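Local coordinates for conjugal transfer protein TRWB (Escherichia coli, PDB 1E9R) that couples DNA processing to transport in bacterial conjugation, probably as a hexameric ring ATPase resembling ring helicases and F1-ATPase, at residues Arg83-Pro89 / Gly241-Trp247; Leu94-Arg99 / Phe425-Ala431. All coordinates share one frame; numbering follows the deposited sequence.

Contact 1 of 2, residues Arg83-Pro89 / Gly241-Trp247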
ATOM      1  N   ARG B  83     -31.099  18.952  27.667  1.00 42.08           N
ATOM      2  CA  ARG B  83     -31.769  18.552  26.430  1.00 42.90           C
ATOM      3  C   ARG B  83     -30.816  17.619  25.682  1.00 42.74           C
ATOM      4  O   ARG B  83     -29.594  17.777  25.761  1.00 42.19           O
ATOM      5  CB  ARG B  83     -32.075  19.758  25.535  1.00 42.03           C
ATOM      6  CG  ARG B  83     -33.229  20.626  25.985  1.00 44.76           C
ATOM      7  CD  ARG B  83     -33.567  21.664  24.918  1.00 44.17           C
ATOM      8  NE  ARG B  83     -34.336  21.110  23.804  1.00 42.38           N
ATOM      9  CZ  ARG B  83     -34.493  21.725  22.635  1.00 43.37           C
ATOM     10  NH1 ARG B  83     -33.923  22.906  22.427  1.00 41.71           N
ATOM     11  NH2 ARG B  83     -35.238  21.178  21.679  1.00 42.98           N
ATOM     12  N   MET B  84     -31.365  16.653  24.955  1.00 42.05           N
ATOM     13  CA  MET B  84     -30.527  15.723  24.215  1.00 40.57           C
ATOM     14  C   MET B  84     -31.196  15.053  23.015  1.00 40.27           C
ATOM     15  O   MET B  84     -32.419  14.944  22.939  1.00 38.76           O
ATOM     16  CB  MET B  84     -29.989  14.657  25.169  1.00 41.79           C
ATOM     17  CG  MET B  84     -31.055  14.007  26.022  1.00 41.22           C
ATOM     18  SD  MET B  84     -30.370  13.304  27.533  1.00 45.02           S
ATOM     19  CE  MET B  84     -30.784  11.676  27.310  1.00 41.92           C
ATOM     20  N   VAL B  85     -30.364  14.641  22.061  1.00 38.17           N
ATOM     21  CA  VAL B  85     -30.813  13.934  20.868  1.00 35.09           C
ATOM     22  C   VAL B  85     -30.203  12.551  21.042  1.00 34.44           C
ATOM     23  O   VAL B  85     -29.016  12.431  21.333  1.00 34.25           O
ATOM     24  CB  VAL B  85     -30.266  14.562  19.579  1.00 33.59           C
ATOM     25  CG1 VAL B  85     -30.666  13.721  18.393  1.00 30.78           C
ATOM     26  CG2 VAL B  85     -30.793  15.968  19.424  1.00 34.17           C
ATOM     27  N   ILE B  86     -31.010  11.511  20.882  1.00 33.05           N
ATOM     28  CA  ILE B  86     -30.520  10.152  21.066  1.00 33.83           C
ATOM     29  C   ILE B  86     -30.753   9.251  19.856  1.00 33.96           C
ATOM     30  O   ILE B  86     -31.885   9.118  19.374  1.00 35.76           O
ATOM     31  CB  ILE B  86     -31.202   9.495  22.288  1.00 34.16           C
ATOM     32  CG1 ILE B  86     -30.973  10.350  23.532  1.00 35.71           C
ATOM     33  CG2 ILE B  86     -30.671   8.094  22.499  1.00 33.02           C
ATOM     34  CD1 ILE B  86     -31.752   9.882  24.758  1.00 34.64           C
ATOM     35  N   VAL B  87     -29.671   8.655  19.358  1.00 33.96           N
ATOM     36  CA  VAL B  87     -29.753   7.715  18.247  1.00 32.49           C
ATOM     37  C   VAL B  87     -30.130   6.469  19.036  1.00 33.83           C
ATOM     38  O   VAL B  87     -29.290   5.811  19.665  1.00 31.82           O
ATOM     39  CB  VAL B  87     -28.391   7.578  17.539  1.00 31.70           C
ATOM     40  CG1 VAL B  87     -28.464   6.522  16.456  1.00 28.06           C
ATOM     41  CG2 VAL B  87     -28.008   8.917  16.928  1.00 27.12           C
ATOM     42  N   ASP B  88     -31.424   6.180  19.011  1.00 36.38           N
ATOM     43  CA  ASP B  88     -31.997   5.111  19.803  1.00 36.68           C
ATOM     44  C   ASP B  88     -32.498   3.868  19.079  1.00 36.40           C
ATOM     45  O   ASP B  88     -33.634   3.812  18.615  1.00 38.07           O
ATOM     46  CB  ASP B  88     -33.110   5.742  20.652  1.00 37.65           C
ATOM     47  CG  ASP B  88     -33.695   4.798  21.664  1.00 39.24           C
ATOM     48  OD1 ASP B  88     -32.969   3.928  22.201  1.00 39.82           O
ATOM     49  OD2 ASP B  88     -34.898   4.964  21.934  1.00 40.93           O
ATOM     50  N   PRO B  89     -31.650   2.841  18.990  1.00 35.95           N
ATOM     51  CA  PRO B  89     -31.997   1.582  18.328  1.00 37.19           C
ATOM     52  C   PRO B  89     -33.145   0.885  19.046  1.00 38.71           C
ATOM     53  O   PRO B  89     -33.094   0.692  20.255  1.00 38.21           O
ATOM     54  CB  PRO B  89     -30.713   0.780  18.435  1.00 37.93           C
ATOM     55  CG  PRO B  89     -29.656   1.842  18.508  1.00 37.95           C
ATOM     56  CD  PRO B  89     -30.245   2.842  19.421  1.00 36.49           C
ATOM     57  N   GLY B 241     -38.429  19.447  23.625  1.00 52.91           N
ATOM     58  CA  GLY B 241     -38.029  18.380  24.522  1.00 50.80           C
ATOM     59  C   GLY B 241     -36.742  17.723  24.074  1.00 48.85           C
ATOM     60  O   GLY B 241     -35.751  18.390  23.777  1.00 48.08           O
ATOM     61  N   ASN B 242     -36.766  16.396  24.040  1.00 45.86           N
ATOM     62  CA  ASN B 242     -35.633  15.608  23.609  1.00 44.65           C
ATOM     63  C   ASN B 242     -36.044  14.920  22.313  1.00 44.82           C
ATOM     64  O   ASN B 242     -37.230  14.730  22.060  1.00 44.03           O
ATOM     65  CB  ASN B 242     -35.278  14.568  24.669  1.00 44.07           C
ATOM     66  CG  ASN B 242     -34.900  15.198  25.993  1.00 43.11           C
ATOM     67  OD1 ASN B 242     -34.210  16.222  26.032  1.00 40.20           O
ATOM     68  ND2 ASN B 242     -35.341  14.584  27.089  1.00 41.56           N
ATOM     69  N   LEU B 243     -35.064  14.550  21.496  1.00 42.65           N
ATOM     70  CA  LEU B 243     -35.342  13.898  20.225  1.00 40.83           C
ATOM     71  C   LEU B 243     -34.839  12.457  20.219  1.00 40.06           C
ATOM     72  O   LEU B 243     -33.671  12.203  20.492  1.00 40.66           O
ATOM     73  CB  LEU B 243     -34.675  14.678  19.093  1.00 40.93           C
ATOM     74  CG  LEU B 243     -35.277  14.590  17.691  1.00 40.87           C
ATOM     75  CD1 LEU B 243     -34.340  15.271  16.721  1.00 40.65           C
ATOM     76  CD2 LEU B 243     -35.488  13.154  17.284  1.00 39.54           C
ATOM     77  N   PHE B 244     -35.724  11.513  19.917  1.00 37.68           N
ATOM     78  CA  PHE B 244     -35.328  10.113  19.852  1.00 37.65           C
ATOM     79  C   PHE B 244     -35.403   9.633  18.422  1.00 38.54           C
ATOM     80  O   PHE B 244     -36.489   9.604  17.836  1.00 38.10           O
ATOM     81  CB  PHE B 244     -36.246   9.224  20.676  1.00 37.18           C
ATOM     82  CG  PHE B 244     -36.214   9.510  22.130  1.00 38.00           C
ATOM     83  CD1 PHE B 244     -36.897  10.604  22.652  1.00 37.70           C
ATOM     84  CD2 PHE B 244     -35.514   8.674  22.990  1.00 38.34           C
ATOM     85  CE1 PHE B 244     -36.886  10.863  24.020  1.00 39.61           C
ATOM     86  CE2 PHE B 244     -35.493   8.922  24.359  1.00 40.20           C
ATOM     87  CZ  PHE B 244     -36.183  10.020  24.879  1.00 40.19           C
ATOM     88  N   ILE B 245     -34.251   9.274  17.859  1.00 38.29           N
ATOM     89  CA  ILE B 245     -34.182   8.756  16.495  1.00 36.65           C
ATOM     90  C   ILE B 245     -34.159   7.243  16.652  1.00 35.88           C
ATOM     91  O   ILE B 245     -33.131   6.652  16.975  1.00 37.45           O
ATOM     92  CB  ILE B 245     -32.911   9.233  15.771  1.00 36.00           C
ATOM     93  CG1 ILE B 245     -32.975  10.753  15.585  1.00 35.22           C
ATOM     94  CG2 ILE B 245     -32.772   8.523  14.426  1.00 33.94           C
ATOM     95  CD1 ILE B 245     -31.730  11.353  14.997  1.00 35.57           C
ATOM     96  N   THR B 246     -35.309   6.628  16.426  1.00 35.68           N
ATOM     97  CA  THR B 246     -35.450   5.193  16.591  1.00 36.97           C
ATOM     98  C   THR B 246     -35.641   4.468  15.271  1.00 37.70           C
ATOM     99  O   THR B 246     -35.842   5.094  14.226  1.00 38.03           O
ATOM    100  CB  THR B 246     -36.670   4.877  17.471  1.00 36.22           C
ATOM    101  OG1 THR B 246     -37.860   5.291  16.779  1.00 38.95           O
ATOM    102  CG2 THR B 246     -36.585   5.620  18.808  1.00 34.18           C
ATOM    103  N   TRP B 247     -35.581   3.140  15.337  1.00 36.81           N
ATOM    104  CA  TRP B 247     -35.779   2.285  14.175  1.00 38.95           C
ATOM    105  C   TRP B 247     -35.711   0.842  14.648  1.00 40.50           C
ATOM    106  O   TRP B 247     -35.003   0.537  15.605  1.00 41.84           O
ATOM    107  CB  TRP B 247     -34.706   2.557  13.111  1.00 38.06           C
ATOM    108  CG  TRP B 247     -33.331   2.073  13.470  1.00 36.88           C
ATOM    109  CD1 TRP B 247     -32.795   0.847  13.191  1.00 36.74           C
ATOM    110  CD2 TRP B 247     -32.331   2.788  14.206  1.00 37.30           C
ATOM    111  NE1 TRP B 247     -31.528   0.755  13.709  1.00 35.94           N
ATOM    112  CE2 TRP B 247     -31.218   1.933  14.336  1.00 35.56           C
ATOM    113  CE3 TRP B 247     -32.269   4.068  14.769  1.00 36.50           C
ATOM    114  CZ2 TRP B 247     -30.058   2.316  15.008  1.00 36.46           C
ATOM    115  CZ3 TRP B 247     -31.113   4.445  15.436  1.00 37.26           C
ATOM    116  CH2 TRP B 247     -30.024   3.570  15.549  1.00 36.77           C
TER
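R83 and G241 meet where two neighbouring parallel strands, 83-89 and 243-247, begin to run together in the large mixed sheet of this P-loop NTPase-type domain. The strand axes approach to 4.6 Å. Side by side, V85, V87, L243 and I245 lie on one face of the sheet, while I86 and F244 lie on the other.

From R83, CB passes loosely by the amide oxygen of N242, CG and CD run past the carbonyl of G241, and then a bend at chi3 (78°) turns NE onto that same carbonyl. R83 NE donates to G241 O over 3.1 Å, nearly straight and in the plane of both groups; beyond it NH1 and NH2 reach the carbonyls of L235 and W234. An alanine here would remove all three donors and is likely to leave the carbonyls of G241, W234 and L235 without their arginine partner at the start of strand 83-89.

Next along, N242 stands in for a backbone acceptor: its OD1 takes the M84 amide, which comes from above the carbonyl plane. Regular parallel pairing follows, with L243 N to M84 O, I86 N to L243 O at 2.8 Å, I245 N to I86 O, and D88 N to I245 O at 2.7 Å, the last more bent. The D88 carboxylate turns to the amides of M93 and L94, at the start of helix 92-97.

At the far end the W247 indole reaches across to strand 83-89. V87 CG1 meets the ring at its edge, 3.5 Å from W247 CH2, whereas P89 lies over a face, its CA 3.9 Å from the centroid of the six-membered ring in a CH-pi contact.

Contact 2 of 2, residues Leu94-Arg99 / Phe425-Ala431; sequences LSKFGR and FANRQPA
F97 and F425 make the aromatic part of this contact, in which an extended C-terminal segment, 425-431, wraps round the end of helix 92-97 in the nucleotide-binding-type domain. The pair is T-shaped: the edge of the F97 ring is directed at the face of F425, with centroids 4.9 Å apart and planes at 78°. Y75 adds another edge-to-face partner to F425.

Van der Waals contacts flank the rings. The K96 chain, extended beyond CG, crosses F425 at about a right angle and brings CD to 3.5 Å from F425 CB. Toward the A431 end of 425-431, S95 CB meets A431 CB, and L94 CD2 lies near the carbonyl oxygen of A431.

Two direct hydrogen bonds come from R428. Its backbone N reaches S95 O at 2.8 Å, so a carbonyl in the last turn of the helix is used by the passing chain. Its side chain leaves between backbone N and carbonyl carbon (chi1 83°), bends at chi3, and sends NH1 to G98 O; that oxygen lies in the guanidinium plane, while the donor sits above the carbonyl plane. R99 runs alongside but turns its own guanidinium to D102.

A water adds a bridge: it donates to Q429 OE1 at 2.8 Å and to R99 O at 3.2 Å.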
ATOM      1  N   LEU B  94     -36.290   5.548  24.396  1.00 44.31           N
ATOM      2  CA  LEU B  94     -37.560   6.240  24.217  1.00 43.52           C
ATOM      3  C   LEU B  94     -38.586   5.613  25.154  1.00 44.98           C
ATOM      4  O   LEU B  94     -39.379   6.313  25.797  1.00 42.33           O
ATOM      5  CB  LEU B  94     -38.044   6.096  22.767  1.00 43.96           C
ATOM      6  CG  LEU B  94     -39.519   6.423  22.487  1.00 43.53           C
ATOM      7  CD1 LEU B  94     -39.782   7.906  22.723  1.00 39.92           C
ATOM      8  CD2 LEU B  94     -39.870   6.039  21.064  1.00 44.40           C
ATOM      9  N   SER B  95     -38.553   4.284  25.227  1.00 44.02           N
ATOM     10  CA  SER B  95     -39.478   3.547  26.059  1.00 44.83           C
ATOM     11  C   SER B  95     -39.253   3.778  27.548  1.00 46.21           C
ATOM     12  O   SER B  95     -40.176   3.631  28.343  1.00 47.87           O
ATOM     13  CB  SER B  95     -39.383   2.057  25.742  1.00 43.67           C
ATOM     14  OG  SER B  95     -38.172   1.515  26.222  1.00 44.88           O
ATOM     15  N   LYS B  96     -38.041   4.151  27.937  1.00 46.66           N
ATOM     16  CA  LYS B  96     -37.767   4.369  29.346  1.00 46.67           C
ATOM     17  C   LYS B  96     -37.668   5.822  29.749  1.00 46.65           C
ATOM     18  O   LYS B  96     -37.980   6.163  30.886  1.00 48.31           O
ATOM     19  CB  LYS B  96     -36.488   3.641  29.757  1.00 47.57           C
ATOM     20  CG  LYS B  96     -36.625   2.136  29.758  1.00 50.66           C
ATOM     21  CD  LYS B  96     -35.270   1.474  29.884  1.00 54.21           C
ATOM     22  CE  LYS B  96     -35.369  -0.043  29.731  1.00 56.35           C
ATOM     23  NZ  LYS B  96     -34.011  -0.674  29.711  1.00 59.14           N
ATOM     24  N   PHE B  97     -37.250   6.685  28.833  1.00 46.15           N
ATOM     25  CA  PHE B  97     -37.102   8.097  29.175  1.00 46.12           C
ATOM     26  C   PHE B  97     -37.978   9.058  28.385  1.00 46.62           C
ATOM     27  O   PHE B  97     -37.950  10.269  28.625  1.00 44.75           O
ATOM     28  CB  PHE B  97     -35.640   8.514  29.019  1.00 46.21           C
ATOM     29  CG  PHE B  97     -34.676   7.625  29.749  1.00 46.36           C
ATOM     30  CD1 PHE B  97     -34.797   7.418  31.118  1.00 46.76           C
ATOM     31  CD2 PHE B  97     -33.644   6.997  29.065  1.00 47.36           C
ATOM     32  CE1 PHE B  97     -33.905   6.598  31.793  1.00 48.68           C
ATOM     33  CE2 PHE B  97     -32.746   6.175  29.730  1.00 47.68           C
ATOM     34  CZ  PHE B  97     -32.877   5.976  31.099  1.00 50.35           C
ATOM     35  N   GLY B  98     -38.755   8.515  27.451  1.00 47.58           N
ATOM     36  CA  GLY B  98     -39.623   9.341  26.628  1.00 49.83           C
ATOM     37  C   GLY B  98     -40.797   9.985  27.349  1.00 51.23           C
ATOM     38  O   GLY B  98     -41.661   9.296  27.894  1.00 48.74           O
ATOM     39  N   ARG B  99     -40.823  11.315  27.347  1.00 53.57           N
ATOM     40  CA  ARG B  99     -41.901  12.067  27.978  1.00 57.33           C
ATOM     41  C   ARG B  99     -42.861  12.541  26.899  1.00 57.73           C
ATOM     42  O   ARG B  99     -42.612  12.359  25.709  1.00 58.66           O
ATOM     43  CB  ARG B  99     -41.352  13.265  28.753  1.00 59.14           C
ATOM     44  CG  ARG B  99     -40.408  12.882  29.882  1.00 62.53           C
ATOM     45  CD  ARG B  99     -39.515  14.064  30.237  1.00 66.19           C
ATOM     46  NE  ARG B  99     -39.137  14.822  29.040  1.00 68.35           N
ATOM     47  CZ  ARG B  99     -38.204  15.773  28.998  1.00 68.49           C
ATOM     48  NH1 ARG B  99     -37.526  16.100  30.093  1.00 69.54           N
ATOM     49  NH2 ARG B  99     -37.953  16.406  27.859  1.00 68.64           N
ATOM     50  N   PHE B 425     -34.951   0.338  34.627  1.00 66.86           N
ATOM     51  CA  PHE B 425     -35.860   1.426  34.311  1.00 66.50           C
ATOM     52  C   PHE B 425     -37.167   0.828  33.814  1.00 67.69           C
ATOM     53  O   PHE B 425     -37.169  -0.103  32.998  1.00 68.14           O
ATOM     54  CB  PHE B 425     -35.268   2.344  33.234  1.00 63.86           C
ATOM     55  CG  PHE B 425     -33.950   2.961  33.615  1.00 61.84           C
ATOM     56  CD1 PHE B 425     -32.758   2.273  33.403  1.00 59.79           C
ATOM     57  CD2 PHE B 425     -33.899   4.227  34.195  1.00 60.11           C
ATOM     58  CE1 PHE B 425     -31.537   2.840  33.764  1.00 60.05           C
ATOM     59  CE2 PHE B 425     -32.685   4.797  34.559  1.00 59.95           C
ATOM     60  CZ  PHE B 425     -31.502   4.105  34.342  1.00 59.84           C
ATOM     61  N   ALA B 426     -38.275   1.360  34.317  1.00 67.80           N
ATOM     62  CA  ALA B 426     -39.598   0.888  33.931  1.00 68.64           C
ATOM     63  C   ALA B 426     -40.044   1.578  32.650  1.00 68.63           C
ATOM     64  O   ALA B 426     -39.749   2.754  32.427  1.00 67.80           O
ATOM     65  CB  ALA B 426     -40.594   1.158  35.046  1.00 68.25           C
ATOM     66  N   ASN B 427     -40.759   0.833  31.815  1.00 68.79           N
ATOM     67  CA  ASN B 427     -41.244   1.357  30.547  1.00 69.04           C
ATOM     68  C   ASN B 427     -42.309   2.416  30.744  1.00 67.87           C
ATOM     69  O   ASN B 427     -43.429   2.107  31.137  1.00 69.67           O
ATOM     70  CB  ASN B 427     -41.807   0.222  29.698  1.00 71.12           C
ATOM     71  CG  ASN B 427     -40.758  -0.806  29.347  1.00 74.88           C
ATOM     72  OD1 ASN B 427     -41.072  -1.869  28.814  1.00 76.86           O
ATOM     73  ND2 ASN B 427     -39.493  -0.491  29.641  1.00 76.31           N
ATOM     74  N   ARG B 428     -41.960   3.665  30.462  1.00 65.59           N
ATOM     75  CA  ARG B 428     -42.906   4.756  30.612  1.00 64.43           C
ATOM     76  C   ARG B 428     -43.529   5.101  29.260  1.00 63.30           C
ATOM     77  O   ARG B 428     -44.093   6.181  29.075  1.00 62.19           O
ATOM     78  CB  ARG B 428     -42.203   5.978  31.217  1.00 65.41           C
ATOM     79  CG  ARG B 428     -41.458   6.856  30.233  1.00 66.99           C
ATOM     80  CD  ARG B 428     -40.385   7.678  30.933  1.00 69.56           C
ATOM     81  NE  ARG B 428     -40.856   8.398  32.116  1.00 72.21           N
ATOM     82  CZ  ARG B 428     -41.672   9.452  32.095  1.00 74.13           C
ATOM     83  NH1 ARG B 428     -42.133   9.931  30.945  1.00 75.32           N
ATOM     84  NH2 ARG B 428     -42.014  10.040  33.235  1.00 75.13           N
ATOM     85  N   GLN B 429     -43.441   4.165  28.318  1.00 61.67           N
ATOM     86  CA  GLN B 429     -43.983   4.374  26.981  1.00 59.08           C
ATOM     87  C   GLN B 429     -43.592   3.189  26.097  1.00 56.58           C
ATOM     88  O   GLN B 429     -42.614   2.496  26.378  1.00 56.37           O
ATOM     89  CB  GLN B 429     -43.406   5.670  26.410  1.00 61.10           C
ATOM     90  CG  GLN B 429     -44.254   6.344  25.363  1.00 64.02           C
ATOM     91  CD  GLN B 429     -43.641   7.641  24.877  1.00 66.42           C
ATOM     92  OE1 GLN B 429     -44.225   8.346  24.047  1.00 68.02           O
ATOM     93  NE2 GLN B 429     -42.456   7.966  25.387  1.00 66.39           N
ATOM     94  N   PRO B 430     -44.369   2.913  25.038  1.00 54.15           N
ATOM     95  CA  PRO B 430     -44.001   1.786  24.173  1.00 52.68           C
ATOM     96  C   PRO B 430     -42.821   2.156  23.252  1.00 51.86           C
ATOM     97  O   PRO B 430     -42.759   3.262  22.707  1.00 48.00           O
ATOM     98  CB  PRO B 430     -45.296   1.505  23.404  1.00 52.94           C
ATOM     99  CG  PRO B 430     -45.919   2.851  23.307  1.00 52.90           C
ATOM    100  CD  PRO B 430     -45.710   3.417  24.697  1.00 53.38           C
ATOM    101  N   ALA B 431     -41.877   1.233  23.100  1.00 51.04           N
ATOM    102  CA  ALA B 431     -40.706   1.470  22.264  1.00 50.22           C
ATOM    103  C   ALA B 431     -41.071   1.761  20.806  1.00 51.13           C
ATOM    104  O   ALA B 431     -40.491   2.647  20.176  1.00 49.73           O
ATOM    105  CB  ALA B 431     -39.779   0.272  22.334  1.00 48.23           C
TER
HETATM  106  O   HOH W   1     -42.355  10.329  23.253  1.00 38.67           O

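Overall arrangement
Contacts 1 and 2 have centres about 12 Å apart and are chained together by sequence: strand 83-89 leads directly into helix 92-97, strand 243-247 comes some 150 residues later, and 425-431 follows the final strand, 415-419. Contact 1 is buried within the ten-stranded sheet; contact 2 is partly buried, further from the chain centre. Helix 92-97, which supplies part of contact 2, packs against contact 1, with L94 on F244, while R99, just past the helix, lies against G241 and N242. The C-terminal segment is thus fastened through one short helix to the sheet of the probable ATPase domain, and both contacts are made within a single subunit.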